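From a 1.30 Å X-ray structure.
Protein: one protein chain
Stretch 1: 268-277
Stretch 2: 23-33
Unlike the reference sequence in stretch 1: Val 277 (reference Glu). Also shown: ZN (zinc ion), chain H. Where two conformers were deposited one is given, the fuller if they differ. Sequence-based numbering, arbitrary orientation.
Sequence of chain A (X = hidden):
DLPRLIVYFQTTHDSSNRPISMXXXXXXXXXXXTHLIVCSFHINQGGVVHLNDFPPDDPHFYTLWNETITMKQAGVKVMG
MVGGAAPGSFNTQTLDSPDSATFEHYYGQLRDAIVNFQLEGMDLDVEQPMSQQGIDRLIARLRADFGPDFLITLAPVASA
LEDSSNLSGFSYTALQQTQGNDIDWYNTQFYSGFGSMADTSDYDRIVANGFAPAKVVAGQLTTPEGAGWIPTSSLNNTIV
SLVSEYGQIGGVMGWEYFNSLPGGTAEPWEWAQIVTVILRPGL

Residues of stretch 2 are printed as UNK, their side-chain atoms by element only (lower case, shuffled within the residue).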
ATOM      1  N   PRO A 268      -3.539 -12.520  14.176  1.00  7.90           N
ATOM      2  CA  PRO A 268      -3.849 -11.580  13.091  1.00  7.64           C
ATOM      3  C   PRO A 268      -3.647 -12.144  11.676  1.00  7.24           C
ATOM      4  O   PRO A 268      -4.183 -11.592  10.715  1.00  7.24           O
ATOM      5  CB  PRO A 268      -2.887 -10.418  13.363  1.00  7.89           C
ATOM      6  CG  PRO A 268      -1.759 -11.022  14.138  1.00  8.55           C
ATOM      7  CD  PRO A 268      -2.405 -12.056  14.999  1.00  8.36           C
ATOM      8  N   TRP A 269      -2.894 -13.239  11.568  1.00  7.00           N
ATOM      9  CA  TRP A 269      -2.617 -13.921  10.293  1.00  6.88           C
ATOM     10  C   TRP A 269      -3.825 -14.653   9.718  1.00  6.46           C
ATOM     11  O   TRP A 269      -3.808 -15.042   8.544  1.00  6.31           O
ATOM     12  CB  TRP A 269      -1.478 -14.929  10.466  1.00  7.02           C
ATOM     13  CG  TRP A 269      -1.765 -15.898  11.563  1.00  7.16           C
ATOM     14  CD1 TRP A 269      -2.522 -17.025  11.472  1.00  7.31           C
ATOM     15  CD2 TRP A 269      -1.334 -15.807  12.926  1.00  9.17           C
ATOM     16  NE1 TRP A 269      -2.579 -17.656  12.697  1.00  8.46           N
ATOM     17  CE2 TRP A 269      -1.859 -16.930  13.607  1.00  8.27           C
ATOM     18  CE3 TRP A 269      -0.563 -14.884  13.641  1.00  8.54           C
ATOM     19  CZ2 TRP A 269      -1.620 -17.166  14.970  1.00 10.00           C
ATOM     20  CZ3 TRP A 269      -0.310 -15.124  14.991  1.00 11.36           C
ATOM     21  CH2 TRP A 269      -0.849 -16.253  15.641  1.00 10.01           C
ATOM     22  N   GLU A 270      -4.874 -14.856  10.522  1.00  6.59           N
ATOM     23  CA  GLU A 270      -6.034 -15.579  10.021  1.00  6.98           C
ATOM     24  C   GLU A 270      -6.714 -14.855   8.858  1.00  6.38           C
ATOM     25  O   GLU A 270      -7.213 -15.504   7.941  1.00  6.38           O
ATOM     26  CB  GLU A 270      -7.024 -15.907  11.131  1.00  7.72           C
ATOM     27  CG  GLU A 270      -6.493 -16.967  12.079  1.00  8.79           C
ATOM     28  CD  GLU A 270      -7.446 -17.305  13.199  1.00 10.95           C
ATOM     29  OE1 GLU A 270      -8.445 -16.585  13.371  1.00 12.27           O
ATOM     30  OE2 GLU A 270      -7.184 -18.297  13.930  1.00 12.65           O
ATOM     31  N   TRP A 271      -6.695 -13.519   8.881  1.00  6.20           N
ATOM     32  CA  TRP A 271      -7.198 -12.729   7.767  1.00  5.45           C
ATOM     33  C   TRP A 271      -6.533 -13.155   6.452  1.00  5.40           C
ATOM     34  O   TRP A 271      -7.209 -13.444   5.477  1.00  4.73           O
ATOM     35  CB  TRP A 271      -6.947 -11.238   8.023  1.00  5.96           C
ATOM     36  CG  TRP A 271      -7.514 -10.325   6.968  1.00  5.38           C
ATOM     37  CD1 TRP A 271      -8.770  -9.790   6.948  1.00  6.85           C
ATOM     38  CD2 TRP A 271      -6.849  -9.848   5.793  1.00  4.91           C
ATOM     39  NE1 TRP A 271      -8.931  -9.006   5.834  1.00  6.05           N
ATOM     40  CE2 TRP A 271      -7.765  -9.022   5.106  1.00  5.58           C
ATOM     41  CE3 TRP A 271      -5.567 -10.034   5.254  1.00  5.56           C
ATOM     42  CZ2 TRP A 271      -7.444  -8.393   3.903  1.00  4.67           C
ATOM     43  CZ3 TRP A 271      -5.249  -9.396   4.057  1.00  5.40           C
ATOM     44  CH2 TRP A 271      -6.178  -8.576   3.400  1.00  5.02           C
ATOM     45  N   ALA A 272      -5.198 -13.207   6.445  1.00  5.45           N
ATOM     46  CA  ALA A 272      -4.467 -13.595   5.240  1.00  5.94           C
ATOM     47  C   ALA A 272      -4.766 -15.017   4.787  1.00  5.55           C
ATOM     48  O   ALA A 272      -4.772 -15.279   3.595  1.00  6.04           O
ATOM     49  CB  ALA A 272      -2.964 -13.385   5.419  1.00  6.26           C
ATOM     50  N   GLN A 273      -5.014 -15.921   5.736  1.00  5.47           N
ATOM     51  CA  GLN A 273      -5.478 -17.271   5.402  1.00  6.12           C
ATOM     52  C   GLN A 273      -6.834 -17.258   4.685  1.00  6.36           C
ATOM     53  O   GLN A 273      -7.001 -17.877   3.644  1.00  6.85           O
ATOM     54  CB  GLN A 273      -5.569 -18.132   6.665  1.00  6.50           C
ATOM     55  CG  GLN A 273      -4.238 -18.425   7.325  1.00  6.88           C
ATOM     56  CD  GLN A 273      -4.373 -19.198   8.616  1.00  8.80           C
ATOM     57  OE1 GLN A 273      -5.232 -18.894   9.444  1.00 10.29           O
ATOM     58  NE2 GLN A 273      -3.494 -20.167   8.818  1.00  8.94           N
ATOM     59  N   ILE A 274      -7.790 -16.514   5.236  1.00  6.36           N
ATOM     60  CA  ILE A 274      -9.114 -16.400   4.634  1.00  7.61           C
ATOM     61  C   ILE A 274      -9.049 -15.776   3.244  1.00  6.58           C
ATOM     62  O   ILE A 274      -9.660 -16.270   2.290  1.00  6.55           O
ATOM     63  CB  ILE A 274     -10.078 -15.614   5.567  1.00  8.25           C
ATOM     64  CG1 ILE A 274     -10.371 -16.457   6.814  1.00 10.50           C
ATOM     65  CG2 ILE A 274     -11.369 -15.231   4.838  1.00  9.70           C
ATOM     66  CD1 ILE A 274     -11.305 -15.828   7.800  1.00  9.90           C
ATOM     67  N   VAL A 275      -8.292 -14.690   3.117  1.00  6.71           N
ATOM     68  CA  VAL A 275      -8.188 -14.024   1.814  1.00  6.08           C
ATOM     69  C   VAL A 275      -7.414 -14.868   0.799  1.00  5.30           C
ATOM     70  O   VAL A 275      -7.704 -14.814  -0.381  1.00  5.51           O
ATOM     71  CB  VAL A 275      -7.653 -12.573   1.944  1.00  5.90           C
ATOM     72  CG1 VAL A 275      -7.603 -11.896   0.601  1.00  6.92           C
ATOM     73  CG2 VAL A 275      -8.561 -11.786   2.854  1.00  7.96           C
ATOM     74  N   THR A 276      -6.455 -15.662   1.267  1.00  5.44           N
ATOM     75  CA  THR A 276      -5.804 -16.637   0.392  1.00  6.09           C
ATOM     76  C   THR A 276      -6.819 -17.661  -0.145  1.00  6.01           C
ATOM     77  O   THR A 276      -6.794 -17.999  -1.341  1.00  7.05           O
ATOM     78  CB  THR A 276      -4.623 -17.333   1.085  1.00  5.40           C
ATOM     79  OG1 THR A 276      -3.591 -16.370   1.356  1.00  6.25           O
ATOM     80  CG2 THR A 276      -4.039 -18.432   0.196  1.00  6.46           C
ATOM     81  N   VAL A 277      -7.731 -18.132   0.713  1.00  6.83           N
ATOM     82  CA  VAL A 277      -8.769 -19.056   0.233  1.00  8.42           C
ATOM     83  C   VAL A 277      -9.683 -18.387  -0.801  1.00  7.92           C
ATOM     84  O   VAL A 277     -10.143 -19.031  -1.746  1.00  8.43           O
ATOM     85  CB  VAL A 277      -9.628 -19.673   1.357  1.00  9.07           C
ATOM     86  CG1 VAL A 277     -10.535 -20.761   0.783  1.00 11.77           C
ATOM     87  CG2 VAL A 277      -8.780 -20.294   2.433  1.00 11.78           C
ATOM     88  N   UNK A  23       6.324 -12.604  10.886  1.00  6.26           N
ATOM     89  CA  UNK A  23       6.627 -13.934  10.356  1.00  6.42           C
ATOM     90  C   UNK A  23       5.470 -14.944  10.299  1.00  6.61           C
ATOM     91  O   UNK A  23       5.513 -15.841   9.453  1.00  7.01           O
ATOM     92  c   UNK A  23      10.225 -14.337  11.777  1.00  7.93           C
ATOM     93  c   UNK A  23       9.137 -13.707  10.940  1.00  6.97           C
ATOM     94  c   UNK A  23       7.861 -14.558  11.031  1.00  6.50           C
ATOM     95  c   UNK A  23       9.591 -13.511   9.501  1.00  7.09           C
ATOM     96  N   UNK A  24       4.433 -14.805  11.163  1.00  6.29           N
ATOM     97  CA  UNK A  24       3.320 -15.752  11.004  1.00  6.91           C
ATOM     98  C   UNK A  24       2.698 -15.717   9.612  1.00  7.42           C
ATOM     99  O   UNK A  24       2.122 -16.700   9.173  1.00  7.02           O
ATOM    100  c   UNK A  24       4.273 -13.987  12.387  1.00  6.39           C
ATOM    101  c   UNK A  24       3.199 -14.736  13.148  1.00  6.59           C
ATOM    102  c   UNK A  24       2.320 -15.283  12.056  1.00  6.77           C
ATOM    103  N   UNK A  25       2.848 -14.598   8.907  1.00  6.95           N
ATOM    104  CA  UNK A  25       2.338 -14.476   7.547  1.00  7.40           C
ATOM    105  C   UNK A  25       3.003 -15.424   6.558  1.00  7.38           C
ATOM    106  O   UNK A  25       2.438 -15.695   5.489  1.00  7.28           O
ATOM    107  c   UNK A  25       0.062 -12.306   7.198  1.00  7.05           C
ATOM    108  c   UNK A  25       2.472 -13.032   7.052  1.00  6.75           C
ATOM    109  c   UNK A  25       1.923 -10.636   7.419  1.00  7.66           C
ATOM    110  c   UNK A  25       1.495 -12.057   7.697  1.00  6.84           C
ATOM    111  N   UNK A  26       4.191 -15.930   6.906  1.00  7.95           N
ATOM    112  CA  UNK A  26       4.860 -16.935   6.070  1.00  8.76           C
ATOM    113  C   UNK A  26       4.978 -18.304   6.721  1.00  9.64           C
ATOM    114  O   UNK A  26       5.296 -19.276   6.035  1.00 11.07           O
ATOM    115  c   UNK A  26       8.705 -16.150   6.343  1.00  9.72           C
ATOM    116  c   UNK A  26       6.273 -16.486   5.548  1.00  9.05           C
ATOM    117  c   UNK A  26       7.227 -16.191   6.714  1.00  9.07           C
ATOM    118  c   UNK A  26       6.138 -15.313   4.575  1.00  8.83           C
ATOM    119  N   UNK A  27       4.744 -18.396   8.026  1.00  9.36           N
ATOM    120  CA  UNK A  27       4.913 -19.675   8.726  0.50  9.37           C
ATOM    121  C   UNK A  27       3.596 -20.402   8.950  1.00  9.58           C
ATOM    122  O   UNK A  27       3.555 -21.633   8.926  1.00 10.09           O
ATOM    123  o   UNK A  27       4.892 -18.677  10.941  0.50  8.05           O
ATOM    124  c   UNK A  27       5.645 -19.534  10.074  0.50  9.28           C
ATOM    125  c   UNK A  27       7.068 -18.994   9.875  0.50  9.09           C
ATOM    126  N   UNK A  28       2.511 -19.659   9.152  1.00  9.10           N
ATOM    127  CA  UNK A  28       1.194 -20.293   9.318  1.00  9.37           C
ATOM    128  C   UNK A  28       0.689 -20.842   7.984  1.00  9.69           C
ATOM    129  O   UNK A  28       0.996 -20.298   6.928  1.00  9.54           O
ATOM    130  c   UNK A  28       0.189 -19.326   9.944  1.00  8.92           C
ATOM    131  o   UNK A  28       1.106 -19.815  13.425  1.00 15.10           O
ATOM    132  c   UNK A  28       0.559 -18.831  11.338  1.00 10.60           C
ATOM    133  c   UNK A  28       0.375 -19.879  12.417  1.00 12.86           C
ATOM    134  o   UNK A  28      -0.499 -20.757  12.263  1.00 13.34           O
ATOM    135  N   UNK A  29      -0.076 -21.927   8.025  1.00 10.32           N
ATOM    136  CA  UNK A  29      -0.419 -22.630   6.792  1.00 10.59           C
ATOM    137  C   UNK A  29      -1.462 -21.891   5.960  1.00 10.09           C
ATOM    138  O   UNK A  29      -2.295 -21.154   6.495  1.00 10.17           O
ATOM    139  n   UNK A  29      -1.866 -22.579  10.707  1.00 21.20           N
ATOM    140  c   UNK A  29      -0.874 -24.072   7.064  0.50 11.05           C
ATOM    141  c   UNK A  29      -1.020 -24.570   9.502  0.50 16.88           C
ATOM    142  c   UNK A  29      -1.804 -24.240   8.242  0.50 13.70           C
ATOM    143  c   UNK A  29      -1.732 -24.064  10.741  0.50 18.93           C
ATOM    144  N   UNK A  30      -1.381 -22.076   4.647  1.00  9.86           N
ATOM    145  CA  UNK A  30      -2.407 -21.591   3.728  1.00  9.00           C
ATOM    146  C   UNK A  30      -2.413 -20.099   3.446  1.00  8.76           C
ATOM    147  O   UNK A  30      -3.479 -19.520   3.264  1.00  9.34           O
ATOM    148  N   UNK A  31      -1.235 -19.475   3.414  1.00  7.92           N
ATOM    149  CA  UNK A  31      -1.141 -18.038   3.143  1.00  7.43           C
ATOM    150  C   UNK A  31      -0.289 -17.827   1.904  1.00  6.92           C
ATOM    151  O   UNK A  31       0.815 -18.385   1.795  1.00  7.69           O
ATOM    152  c   UNK A  31      -1.341 -17.527   5.618  1.00  7.36           C
ATOM    153  c   UNK A  31      -0.534 -17.266   4.336  1.00  6.79           C
ATOM    154  c   UNK A  31      -0.768 -16.875   6.843  1.00  7.97           C
ATOM    155  c   UNK A  31      -0.484 -15.766   4.031  1.00  7.06           C
ATOM    156  N   UNK A  32      -0.806 -17.046   0.959  1.00  6.38           N
ATOM    157  CA  UNK A  32      -0.040 -16.716  -0.239  1.00  5.99           C
ATOM    158  C   UNK A  32       0.215 -15.218  -0.264  1.00  5.66           C
ATOM    159  O   UNK A  32      -0.283 -14.500  -1.138  1.00  5.85           O
ATOM    160  c   UNK A  32      -0.768 -17.187  -1.509  1.00  6.85           C
ATOM    161  N   UNK A  33       0.964 -14.741   0.728  1.00  5.59           N
ATOM    162  CA  UNK A  33       1.291 -13.328   0.801  1.00  5.15           C
ATOM    163  C   UNK A  33       2.273 -12.975  -0.303  1.00  5.28           C
ATOM    164  O   UNK A  33       3.286 -13.649  -0.439  1.00  5.89           O
ATOM    165  c   UNK A  33       2.226 -11.530   2.402  1.00  5.43           C
ATOM    166  c   UNK A  33       3.135 -11.371   3.593  1.00  6.38           C
ATOM    167  c   UNK A  33       0.929 -10.775   2.630  1.00  6.50           C
ATOM    168  c   UNK A  33       1.935 -13.008   2.146  1.00  5.37           C
TER
HETATM  169 ZN    ZN H1292      -8.149 -18.867  15.693  0.75 13.61          ZN
HETATM  170  O   HOH W   1      -3.234 -20.884  11.748  1.00 24.91           O
HETATM  171  O   HOH W   2      -5.944 -20.462   3.544  1.00 17.24           O
HETATM  172  O   HOH W   3      -9.440 -17.391  15.580  1.00 22.18           O
HETATM  173  O   HOH W   4      -9.040 -19.532  17.475  1.00 21.63           O
HETATM  174  O   HOH W   5      -6.816 -20.670  15.839  1.00 18.52           O
HETATM  175  O   HOH W   6      -9.478 -20.097  14.620  1.00 20.10           O

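Position 23 carries four carbons, forked at the second, and none comes near stretch 1. This is Leu 23; its carbonyl O accepts the backbone bond from N of position 26 at 2.9 Å. At position 24 three carbons close a ring onto the backbone N, and CB lies 3.3 Å from Trp 269 CE3. The ring identifies Pro 24, a compact apolar surface suited to an indole and, lacking an N-H, to the first turn of a helix.

Position 25 again has four carbons forked at the second, with one tip 3.7 Å from Ala 272 CB. It is Leu 25, buried, whose CD2 reaches in although its CA-to-CB bond points sideways. Position 26 has four carbons forked at the first, one arm two carbons long: Ile 26, out of reach of stretch 1. Position 27 has one carbon bearing an oxygen and a carbon, also out of reach; it is Thr 27, at the exposed end of the short helix.

Position 28 has three carbons, the third carrying two oxygens, and its second carbon lies over the Trp 269 ring. This is Glu 28. Its CG sits 3.5 Å from the centroid of the five-membered ring, 9° off the normal, a CH-pi contact that uses the aliphatic part of an acidic chain. Position 29 has four carbons in a row ending in nitrogen, which approaches Gln 273. It is Lys 29, and its NZ forms a salt bridge with Glu 28 OE1 at 2.8 Å. Water 1 accepts from both Lys 29 NZ and Gln 273 NE2, joining the stretches.

Position 30 has no side-chain atoms, and its phi of 75° favours what it is, Gly 30. Its O lies 3.3 Å from Thr 276 CB, and water 2 donates to both Gly 30 O and Gln 273 O. Position 31 has four carbons forked at the first, one arm longer, touching Trp 269, Ala 272 and Gln 273. This is Ile 31: CG2 packs 3.7 Å from Ala 272 CB, while CD1 reaches to 4.2 Å from Trp 269 CB. Position 32 has a single carbon, 3.9 Å from Thr 276 CG2: Ala 32. Position 33 has four carbons forked at the second, beyond contact: Leu 33, buried.

The contact joins an apolar patch to two direct hydrogen bonds. Gln 273 NE2 donates to Lys 29 O at 2.8 Å. Ala 32 N donates to Thr 276 OG1 at 2.9 Å, while that hydroxyl donates to Ala 272 O at 2.8 Å within its own helix.

Stretch 2, residues 23-33: LPLITEKGIAL
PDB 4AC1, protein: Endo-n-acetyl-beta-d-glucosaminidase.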